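PDB 4TME: ethanolamine utilization protein EutL, which forms a trimeric shell protein of the ethanolamine utilization bacterial microcompartment and binds ethanolamine, which probably controls the opening of its transport pore. Local coordinates for residues Met1-Ile6 with Ile121-Gln126; Asp44-Thr49 with Ser108-Val113; Ser133-Thr138 with Leu147-Ala152. All blocks are in the same frame, centred on the assembly; numbering follows the deposited sequence.

Contact 1: residues Met1-Ile6 with Ile121-Gln126; sequences MKNDLI and ICYYAQ
I6 meets C122 with the end of its longer branch. The methyl CD1 comes 3.8 Å from C122 CB, and this is an apolar contact. The first torsion of I6 places CG1 beside its backbone N (chi1 -62°). The second lies away from a staggered value (chi2 103°) and swings CD1 across to the cysteine. C122 is deposited in two conformers; the one described has SG between the backbone N and the carbonyl carbon.

N3 and Y123 make a looser approach on the other face of the sheet. N3 OD1 lies 4.2 Å from Y123 OH, too far to bond. Q208 NE2 is hydrogen-bonded to N3 OD1 and makes a weak bond with Y123 OH. N3 stands in a type II turn from M1 to D4 and has the positive phi expected at its third position. The turn is closed by D4 N to M1 O at 3.0 Å. M1 N also binds D4 OD2 at 2.8 Å, from well above the carboxylate plane. D119 OD1 is a second partner for M1 N.

Little surface is buried here, because strand 112-114 runs between strands 5-6 and 122-128. It pairs with both, and I6 and C122 each pack on F112. Y123 faces the other way, onto helix 193-212.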
loop_
_atom_site.group_PDB
_atom_site.type_symbol
_atom_site.label_atom_id
_atom_site.label_comp_id
_atom_site.label_asym_id
_atom_site.label_seq_id
_atom_site.Cartn_x
_atom_site.Cartn_y
_atom_site.Cartn_z
ATOM N N MET C 1 12.989 -22.128 -12.493
ATOM C CA MET C 1 14.132 -21.642 -13.315
ATOM C C MET C 1 13.609 -20.791 -14.472
ATOM O O MET C 1 12.401 -20.670 -14.682
ATOM C CB MET C 1 14.962 -22.821 -13.826
ATOM C CG MET C 1 14.273 -23.670 -14.841
ATOM S SD MET C 1 15.300 -25.088 -15.326
ATOM C CE MET C 1 15.371 -25.988 -13.776
ATOM N N LYS C 2 14.522 -20.184 -15.211
ATOM C CA LYS C 2 14.139 -19.237 -16.252
ATOM C C LYS C 2 13.229 -19.904 -17.292
ATOM O O LYS C 2 13.470 -21.051 -17.687
ATOM C CB LYS C 2 15.396 -18.663 -16.898
ATOM C CG LYS C 2 15.164 -17.651 -17.987
ATOM C CD LYS C 2 16.482 -17.002 -18.358
ATOM C CE LYS C 2 16.635 -16.816 -19.846
ATOM N NZ LYS C 2 18.060 -16.536 -20.206
ATOM N N ASN C 3 12.177 -19.175 -17.672
ATOM C CA ASN C 3 11.141 -19.561 -18.643
ATOM C C ASN C 3 10.093 -20.540 -18.075
ATOM O O ASN C 3 9.147 -20.910 -18.782
ATOM C CB ASN C 3 11.778 -20.124 -19.932
ATOM C CG ASN C 3 12.470 -19.042 -20.746
ATOM O OD1 ASN C 3 11.947 -17.929 -20.895
ATOM N ND2 ASN C 3 13.674 -19.338 -21.229
ATOM N N ASP C 4 10.217 -20.910 -16.797
ATOM C CA ASP C 4 9.158 -21.686 -16.145
ATOM C C ASP C 4 7.907 -20.838 -16.021
ATOM O O ASP C 4 7.976 -19.641 -15.717
ATOM C CB ASP C 4 9.563 -22.163 -14.742
ATOM C CG ASP C 4 10.501 -23.359 -14.753
ATOM O OD1 ASP C 4 10.704 -24.013 -15.808
ATOM O OD2 ASP C 4 11.021 -23.660 -13.656
ATOM N N LEU C 5 6.756 -21.463 -16.238
ATOM C CA LEU C 5 5.488 -20.825 -15.913
ATOM C C LEU C 5 5.273 -20.873 -14.407
ATOM O O LEU C 5 5.457 -21.925 -13.800
ATOM C CB LEU C 5 4.349 -21.547 -16.639
ATOM C CG LEU C 5 2.972 -20.916 -16.461
ATOM C CD1 LEU C 5 2.810 -19.801 -17.479
ATOM C CD2 LEU C 5 1.876 -21.976 -16.594
ATOM N N ILE C 6 4.893 -19.756 -13.790
ATOM C CA ILE C 6 4.500 -19.767 -12.386
ATOM C C ILE C 6 2.993 -20.054 -12.327
ATOM O O ILE C 6 2.184 -19.254 -12.786
ATOM C CB ILE C 6 4.834 -18.447 -11.687
ATOM C CG1 ILE C 6 6.344 -18.228 -11.710
ATOM C CG2 ILE C 6 4.366 -18.448 -10.241
ATOM C CD1 ILE C 6 6.766 -17.245 -12.719
ATOM N N ILE C 121 12.512 -13.062 -10.199
ATOM C CA ILE C 121 12.013 -12.030 -11.109
ATOM C C ILE C 121 11.063 -12.734 -12.046
ATOM O O ILE C 121 11.393 -13.793 -12.563
ATOM C CB ILE C 121 13.148 -11.349 -11.928
ATOM C CG1 ILE C 121 14.144 -10.669 -10.992
ATOM C CG2 ILE C 121 12.573 -10.326 -12.899
ATOM C CD1 ILE C 121 15.402 -10.172 -11.682
ATOM N N CYS C 122 9.889 -12.155 -12.271
ATOM C CA CYS C 122 8.908 -12.746 -13.162
ATOM C C CYS C 122 8.111 -11.664 -13.876
ATOM O O CYS C 122 8.057 -10.506 -13.418
ATOM C CB CYS C 122 7.957 -13.658 -12.389
ATOM S SG CYS C 122 6.956 -12.761 -11.177
ATOM N N TYR C 123 7.467 -12.044 -14.975
ATOM C CA TYR C 123 6.736 -11.083 -15.779
ATOM C C TYR C 123 5.566 -11.748 -16.476
ATOM O O TYR C 123 5.492 -12.975 -16.589
ATOM C CB TYR C 123 7.655 -10.454 -16.834
ATOM C CG TYR C 123 8.245 -11.474 -17.782
ATOM C CD1 TYR C 123 9.446 -12.113 -17.494
ATOM C CD2 TYR C 123 7.607 -11.801 -18.966
ATOM C CE1 TYR C 123 9.982 -13.057 -18.360
ATOM C CE2 TYR C 123 8.130 -12.734 -19.825
ATOM C CZ TYR C 123 9.319 -13.358 -19.524
ATOM O OH TYR C 123 9.833 -14.286 -20.401
ATOM N N TYR C 124 4.656 -10.903 -16.931
ATOM C CA TYR C 124 3.465 -11.308 -17.684
ATOM C C TYR C 124 3.536 -10.622 -19.027
ATOM O O TYR C 124 3.740 -9.413 -19.085
ATOM C CB TYR C 124 2.222 -10.875 -16.930
ATOM C CG TYR C 124 0.864 -11.457 -17.340
ATOM C CD1 TYR C 124 0.651 -12.826 -17.375
ATOM C CD2 TYR C 124 -0.228 -10.609 -17.557
ATOM C CE1 TYR C 124 -0.592 -13.331 -17.689
ATOM C CE2 TYR C 124 -1.485 -11.115 -17.871
ATOM C CZ TYR C 124 -1.656 -12.469 -17.918
ATOM O OH TYR C 124 -2.930 -12.985 -18.207
ATOM N N ALA C 125 3.378 -11.384 -20.093
ATOM C CA ALA C 125 3.399 -10.830 -21.440
ATOM C C ALA C 125 2.343 -11.578 -22.236
ATOM O O ALA C 125 2.648 -12.504 -22.994
ATOM C CB ALA C 125 4.766 -10.969 -22.065
ATOM N N GLN C 126 1.095 -11.196 -21.997
ATOM C CA GLN C 126 -0.057 -11.963 -22.451
ATOM C C GLN C 126 -0.707 -11.237 -23.608
ATOM O O GLN C 126 -1.062 -10.063 -23.504
ATOM C CB GLN C 126 -1.047 -12.153 -21.300
ATOM C CG GLN C 126 -2.345 -12.893 -21.659
ATOM C CD GLN C 126 -2.157 -14.379 -21.917
ATOM O OE1 GLN C 126 -1.107 -14.958 -21.623
ATOM N NE2 GLN C 126 -3.184 -15.005 -22.485
#

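Contact 2: residues Asp44-Thr49 with Ser108-Val113; sequences DDVTYT and SGVGFV. With ETA (ethanolamine), chain K; ETA (ethanolamine), chain J.
D45 points its carboxylate at the rim of the F112 ring. OD2 lies at the ring edge, in its plane, 3.4 Å from F112 CZ. The carboxylate is turned 33° from the ring. A chi1 of -62° sets D45 CG beside its backbone N and so directs the carboxylate to this edge.

One ethanolamine (chain K) lies over a face of F112, with its C atom 3.4 Å above the plane and displaced toward the rim. Its amine donates to D44 OD1 at 2.8 Å. E82 OE2 and T182 OG1 also bind this molecule. The second ethanolamine (chain J) sends its amine to D45 OD1 at 2.6 Å, and T180 also binds it. D44 OD2 has S67 OG as a partner.

Next to the pocket, V46 packs CG2 on the backbone of G111, 3.7 Å from its CA. V46 CG1 meets V110 CG2 at 3.9 Å, the two side chains crossing at a slant. At the helix start, D45 O takes two bonds from T49, one from N and one from OG1, and they come from opposite faces of its plane.

D44 OD1 and D45 OD2 are both acceptors, yet they stand only 3.2 Å apart. The two amines, if protonated, would offset this crowding of negative charge. Adjacent acidic side chains thus serve both ligands, and the F112 face serves the chain K molecule.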
loop_
_atom_site.group_PDB
_atom_site.type_symbol
_atom_site.label_atom_id
_atom_site.label_comp_id
_atom_site.label_asym_id
_atom_site.label_seq_id
_atom_site.Cartn_x
_atom_site.Cartn_y
_atom_site.Cartn_z
ATOM N N ASP C 44 -2.845 -11.581 -9.416
ATOM C CA ASP C 44 -3.855 -10.603 -9.810
ATOM C C ASP C 44 -4.027 -10.463 -11.334
ATOM O O ASP C 44 -5.148 -10.548 -11.830
ATOM C CB ASP C 44 -3.585 -9.226 -9.143
ATOM C CG ASP C 44 -2.210 -8.629 -9.442
ATOM O OD1 ASP C 44 -1.305 -9.324 -9.937
ATOM O OD2 ASP C 44 -2.051 -7.411 -9.113
ATOM N N ASP C 45 -2.960 -10.300 -12.109
ATOM C CA ASP C 45 -3.171 -9.999 -13.530
ATOM C C ASP C 45 -3.721 -11.206 -14.304
ATOM O O ASP C 45 -4.487 -11.023 -15.271
ATOM C CB ASP C 45 -1.879 -9.487 -14.150
ATOM C CG ASP C 45 -1.425 -8.211 -13.493
ATOM O OD1 ASP C 45 -2.175 -7.211 -13.601
ATOM O OD2 ASP C 45 -0.371 -8.263 -12.800
ATOM N N VAL C 46 -3.372 -12.429 -13.882
ATOM C CA VAL C 46 -4.033 -13.621 -14.466
ATOM C C VAL C 46 -5.519 -13.572 -14.142
ATOM O O VAL C 46 -6.361 -13.846 -15.007
ATOM C CB VAL C 46 -3.410 -14.941 -13.970
ATOM C CG1 VAL C 46 -4.318 -16.166 -14.314
ATOM C CG2 VAL C 46 -2.029 -15.113 -14.605
ATOM N N THR C 47 -5.854 -13.201 -12.912
ATOM C CA THR C 47 -7.261 -13.144 -12.537
ATOM C C THR C 47 -8.010 -12.063 -13.302
ATOM O O THR C 47 -9.128 -12.282 -13.745
ATOM C CB THR C 47 -7.403 -12.947 -11.023
ATOM O OG1 THR C 47 -6.810 -14.081 -10.386
ATOM C CG2 THR C 47 -8.874 -12.861 -10.593
ATOM N N TYR C 48 -7.394 -10.903 -13.505
ATOM C CA TYR C 48 -8.047 -9.845 -14.279
ATOM C C TYR C 48 -8.311 -10.299 -15.724
ATOM O O TYR C 48 -9.361 -9.981 -16.321
ATOM C CB TYR C 48 -7.179 -8.576 -14.280
ATOM C CG TYR C 48 -7.024 -7.949 -12.905
ATOM C CD1 TYR C 48 -8.082 -7.931 -11.997
ATOM C CD2 TYR C 48 -5.806 -7.436 -12.500
ATOM C CE1 TYR C 48 -7.923 -7.369 -10.718
ATOM C CE2 TYR C 48 -5.634 -6.868 -11.240
ATOM C CZ TYR C 48 -6.713 -6.827 -10.359
ATOM O OH TYR C 48 -6.579 -6.263 -9.104
ATOM N N THR C 49 -7.359 -11.041 -16.291
ATOM C CA THR C 49 -7.513 -11.560 -17.641
ATOM C C THR C 49 -8.647 -12.597 -17.665
ATOM O O THR C 49 -9.435 -12.661 -18.631
ATOM C CB THR C 49 -6.191 -12.198 -18.159
ATOM O OG1 THR C 49 -5.129 -11.245 -18.030
ATOM C CG2 THR C 49 -6.289 -12.599 -19.625
ATOM N N SER C 108 -5.805 -22.561 -17.151
ATOM C CA SER C 108 -5.677 -22.948 -18.567
ATOM C C SER C 108 -4.234 -23.069 -19.073
ATOM O O SER C 108 -4.012 -23.558 -20.195
ATOM C CB SER C 108 -6.415 -21.955 -19.474
ATOM O OG SER C 108 -5.802 -20.678 -19.484
ATOM N N GLY C 109 -3.272 -22.639 -18.264
ATOM C CA GLY C 109 -1.861 -22.651 -18.634
ATOM C C GLY C 109 -1.250 -21.262 -18.713
ATOM O O GLY C 109 -0.050 -21.106 -18.956
ATOM N N VAL C 110 -2.071 -20.234 -18.551
ATOM C CA VAL C 110 -1.547 -18.879 -18.532
ATOM C C VAL C 110 -0.812 -18.668 -17.213
ATOM O O VAL C 110 -0.946 -19.459 -16.280
ATOM C CB VAL C 110 -2.654 -17.821 -18.717
ATOM C CG1 VAL C 110 -3.239 -17.910 -20.136
ATOM C CG2 VAL C 110 -3.742 -17.982 -17.670
ATOM N N GLY C 111 0.012 -17.632 -17.160
ATOM C CA GLY C 111 0.689 -17.298 -15.923
ATOM C C GLY C 111 1.872 -16.400 -16.149
ATOM O O GLY C 111 2.267 -16.187 -17.284
ATOM N N PHE C 112 2.412 -15.875 -15.061
ATOM C CA PHE C 112 3.676 -15.163 -15.115
ATOM C C PHE C 112 4.778 -16.158 -15.453
ATOM O O PHE C 112 4.663 -17.354 -15.209
ATOM C CB PHE C 112 3.963 -14.456 -13.794
ATOM C CG PHE C 112 3.263 -13.140 -13.644
ATOM C CD1 PHE C 112 1.865 -13.071 -13.619
ATOM C CD2 PHE C 112 3.988 -11.966 -13.530
ATOM C CE1 PHE C 112 1.212 -11.854 -13.499
ATOM C CE2 PHE C 112 3.342 -10.747 -13.391
ATOM C CZ PHE C 112 1.937 -10.694 -13.372
ATOM N N VAL C 113 5.834 -15.651 -16.064
ATOM C CA VAL C 113 6.970 -16.449 -16.465
ATOM C C VAL C 113 8.203 -16.017 -15.689
ATOM O O VAL C 113 8.424 -14.830 -15.477
ATOM C CB VAL C 113 7.237 -16.300 -17.968
ATOM C CG1 VAL C 113 8.506 -17.055 -18.371
ATOM C CG2 VAL C 113 6.035 -16.812 -18.752
HETATM C CA ETA K . 1.969 -9.675 -10.178
HETATM N N ETA K . 1.348 -9.137 -8.987
HETATM C C ETA K . 2.406 -11.115 -9.955
HETATM O O ETA K . 1.350 -11.943 -9.540
HETATM C CA ETA J . -1.446 -3.931 -12.823
HETATM N N ETA J . -2.208 -4.976 -12.196
HETATM C C ETA J . 0.015 -4.327 -12.777
HETATM O O ETA J . 0.487 -4.300 -11.442
#

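Contact 3: residues Ser133-Thr138 with Leu147-Ala152; sequences SYLSKT and LAYLVA
Helix 133-138 lies beside strand 147-152 and brings L135 over L147 and Y149, two residues on the same face of the strand. The strand belongs to the six-stranded antiparallel sheet, which probably forms the core of the second half of this tandem BMC protein. The helix packs on part of one face, next to helix 44-57, while A148 and L150 on the other face pack on helix 193-212.

L135 does all the touching from the helix side. Its CB is 4.0 Å from L147 CD1. The two methyls beyond it reach the Y149 ring: CD1 comes to 4.2 Å from CD2 of Y149, and L135 CD2 approaches Y149 CE2 at the same distance. The leucine and tyrosine side chains cross at about a right angle. With chi1 at -167° the Y149 ring extends from the strand toward helix 44-57, where its OH is hydrogen-bonded to D45 OD1. This apolar contact thus borders on the ethanolamine site. V151, two residues along, lines that pocket directly.

D52 OD1 accepts from L135 N and ties the helix to helix 44-57. Within the helix, Y134 O takes a bond from T138 N and a second from T138 OG1, 2.9 Å away and 42° out of the carbonyl plane.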
loop_
_atom_site.group_PDB
_atom_site.type_symbol
_atom_site.label_atom_id
_atom_site.label_comp_id
_atom_site.label_asym_id
_atom_site.label_seq_id
_atom_site.Cartn_x
_atom_site.Cartn_y
_atom_site.Cartn_z
ATOM N N SER C 133 -15.601 -7.295 -22.198
ATOM C CA SER C 133 -16.111 -5.979 -21.861
ATOM C C SER C 133 -15.244 -5.308 -20.805
ATOM O O SER C 133 -15.202 -4.078 -20.719
ATOM C CB SER C 133 -17.568 -6.059 -21.376
ATOM O OG SER C 133 -17.657 -6.722 -20.129
ATOM N N TYR C 134 -14.538 -6.094 -20.002
ATOM C CA TYR C 134 -13.798 -5.545 -18.880
ATOM C C TYR C 134 -12.495 -4.870 -19.319
ATOM O O TYR C 134 -12.262 -3.672 -19.055
ATOM C CB TYR C 134 -13.492 -6.659 -17.864
ATOM C CG TYR C 134 -12.577 -6.219 -16.759
ATOM C CD1 TYR C 134 -12.796 -5.028 -16.069
ATOM C CD2 TYR C 134 -11.476 -6.981 -16.413
ATOM C CE1 TYR C 134 -11.935 -4.619 -15.076
ATOM C CE2 TYR C 134 -10.620 -6.575 -15.410
ATOM C CZ TYR C 134 -10.859 -5.398 -14.754
ATOM O OH TYR C 134 -9.992 -5.005 -13.757
ATOM N N LEU C 135 -11.634 -5.632 -19.987
ATOM C CA LEU C 135 -10.334 -5.078 -20.402
ATOM C C LEU C 135 -10.488 -4.083 -21.547
ATOM O O LEU C 135 -9.677 -3.152 -21.654
ATOM C CB LEU C 135 -9.358 -6.177 -20.803
ATOM C CG LEU C 135 -8.776 -6.967 -19.619
ATOM C CD1 LEU C 135 -7.887 -8.058 -20.182
ATOM C CD2 LEU C 135 -7.997 -6.071 -18.632
ATOM N N SER C 136 -11.504 -4.236 -22.393
ATOM C CA SER C 136 -11.715 -3.235 -23.450
ATOM C C SER C 136 -12.115 -1.892 -22.809
ATOM O O SER C 136 -11.633 -0.839 -23.220
ATOM C CB SER C 136 -12.763 -3.697 -24.465
ATOM O OG SER C 136 -14.030 -3.867 -23.864
ATOM N N LYS C 137 -12.966 -1.913 -21.787
ATOM C CA LYS C 137 -13.309 -0.663 -21.096
ATOM C C LYS C 137 -12.120 -0.090 -20.356
ATOM O O LYS C 137 -11.915 1.120 -20.381
ATOM C CB LYS C 137 -14.472 -0.860 -20.120
ATOM C CG LYS C 137 -15.826 -0.822 -20.809
ATOM C CD LYS C 137 -16.947 -1.321 -19.892
ATOM C CE LYS C 137 -18.279 -1.410 -20.629
ATOM N NZ LYS C 137 -18.220 -2.336 -21.802
ATOM N N THR C 138 -11.328 -0.946 -19.717
ATOM C CA THR C 138 -10.142 -0.506 -18.988
ATOM C C THR C 138 -9.165 0.174 -19.953
ATOM O O THR C 138 -8.536 1.196 -19.626
ATOM C CB THR C 138 -9.432 -1.698 -18.278
ATOM O OG1 THR C 138 -10.347 -2.348 -17.373
ATOM C CG2 THR C 138 -8.233 -1.223 -17.487
ATOM N N LEU C 147 -5.155 -6.864 -27.143
ATOM C CA LEU C 147 -4.236 -6.150 -26.247
ATOM C C LEU C 147 -2.968 -6.935 -26.007
ATOM O O LEU C 147 -2.984 -8.162 -26.013
ATOM C CB LEU C 147 -4.865 -5.885 -24.858
ATOM C CG LEU C 147 -5.984 -4.874 -24.711
ATOM C CD1 LEU C 147 -6.508 -4.950 -23.313
ATOM C CD2 LEU C 147 -5.482 -3.464 -25.052
ATOM N N ALA C 148 -1.870 -6.210 -25.755
ATOM C CA ALA C 148 -0.732 -6.757 -25.050
ATOM C C ALA C 148 -0.851 -6.349 -23.578
ATOM O O ALA C 148 -0.916 -5.173 -23.271
ATOM C CB ALA C 148 0.572 -6.244 -25.641
ATOM N N TYR C 149 -0.923 -7.331 -22.696
ATOM C CA TYR C 149 -1.042 -7.116 -21.248
ATOM C C TYR C 149 0.329 -7.398 -20.651
ATOM O O TYR C 149 0.753 -8.550 -20.581
ATOM C CB TYR C 149 -2.142 -8.036 -20.703
ATOM C CG TYR C 149 -2.631 -7.757 -19.288
ATOM C CD1 TYR C 149 -1.842 -7.126 -18.334
ATOM C CD2 TYR C 149 -3.912 -8.154 -18.915
ATOM C CE1 TYR C 149 -2.325 -6.897 -17.029
ATOM C CE2 TYR C 149 -4.391 -7.944 -17.655
ATOM C CZ TYR C 149 -3.601 -7.334 -16.708
ATOM O OH TYR C 149 -4.101 -7.136 -15.451
ATOM N N LEU C 150 1.049 -6.318 -20.313
ATOM C CA LEU C 150 2.478 -6.380 -19.981
ATOM C C LEU C 150 2.686 -5.984 -18.520
ATOM O O LEU C 150 2.304 -4.875 -18.131
ATOM C CB LEU C 150 3.266 -5.440 -20.892
ATOM C CG LEU C 150 3.007 -5.630 -22.393
ATOM C CD1 LEU C 150 3.830 -4.647 -23.229
ATOM C CD2 LEU C 150 3.294 -7.057 -22.828
ATOM N N VAL C 151 3.259 -6.886 -17.721
ATOM C CA VAL C 151 3.499 -6.615 -16.304
ATOM C C VAL C 151 4.871 -7.129 -15.885
ATOM O O VAL C 151 5.250 -8.229 -16.233
ATOM C CB VAL C 151 2.422 -7.271 -15.409
ATOM C CG1 VAL C 151 2.643 -6.898 -13.938
ATOM C CG2 VAL C 151 1.032 -6.842 -15.847
ATOM N N ALA C 152 5.616 -6.311 -15.147
ATOM C CA ALA C 152 6.884 -6.743 -14.573
ATOM C C ALA C 152 7.201 -5.883 -13.357
ATOM O O ALA C 152 6.483 -4.936 -13.060
ATOM C CB ALA C 152 8.009 -6.646 -15.615
#

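How the contacts relate
Contacts 2 and 3 are buried in the core, whereas contact 1 lies toward the surface and is only partly buried. All three reach one antiparallel sheet. Strand 112-114 of contact 2 pairs with both strands of contact 1, and strand 122-128 pairs in turn with strand 146-152 of contact 3. Y124, on strand 122-128, sets its ring against F112 of contact 2 and Y149 of contact 3. The chemistry changes with place. Contact 1 is a small apolar touch beside a polar turn. Contact 2 is acidic and aromatic and holds both ligands. Contact 3 is wholly apolar across its segments, with V151 reaching the ligand pocket.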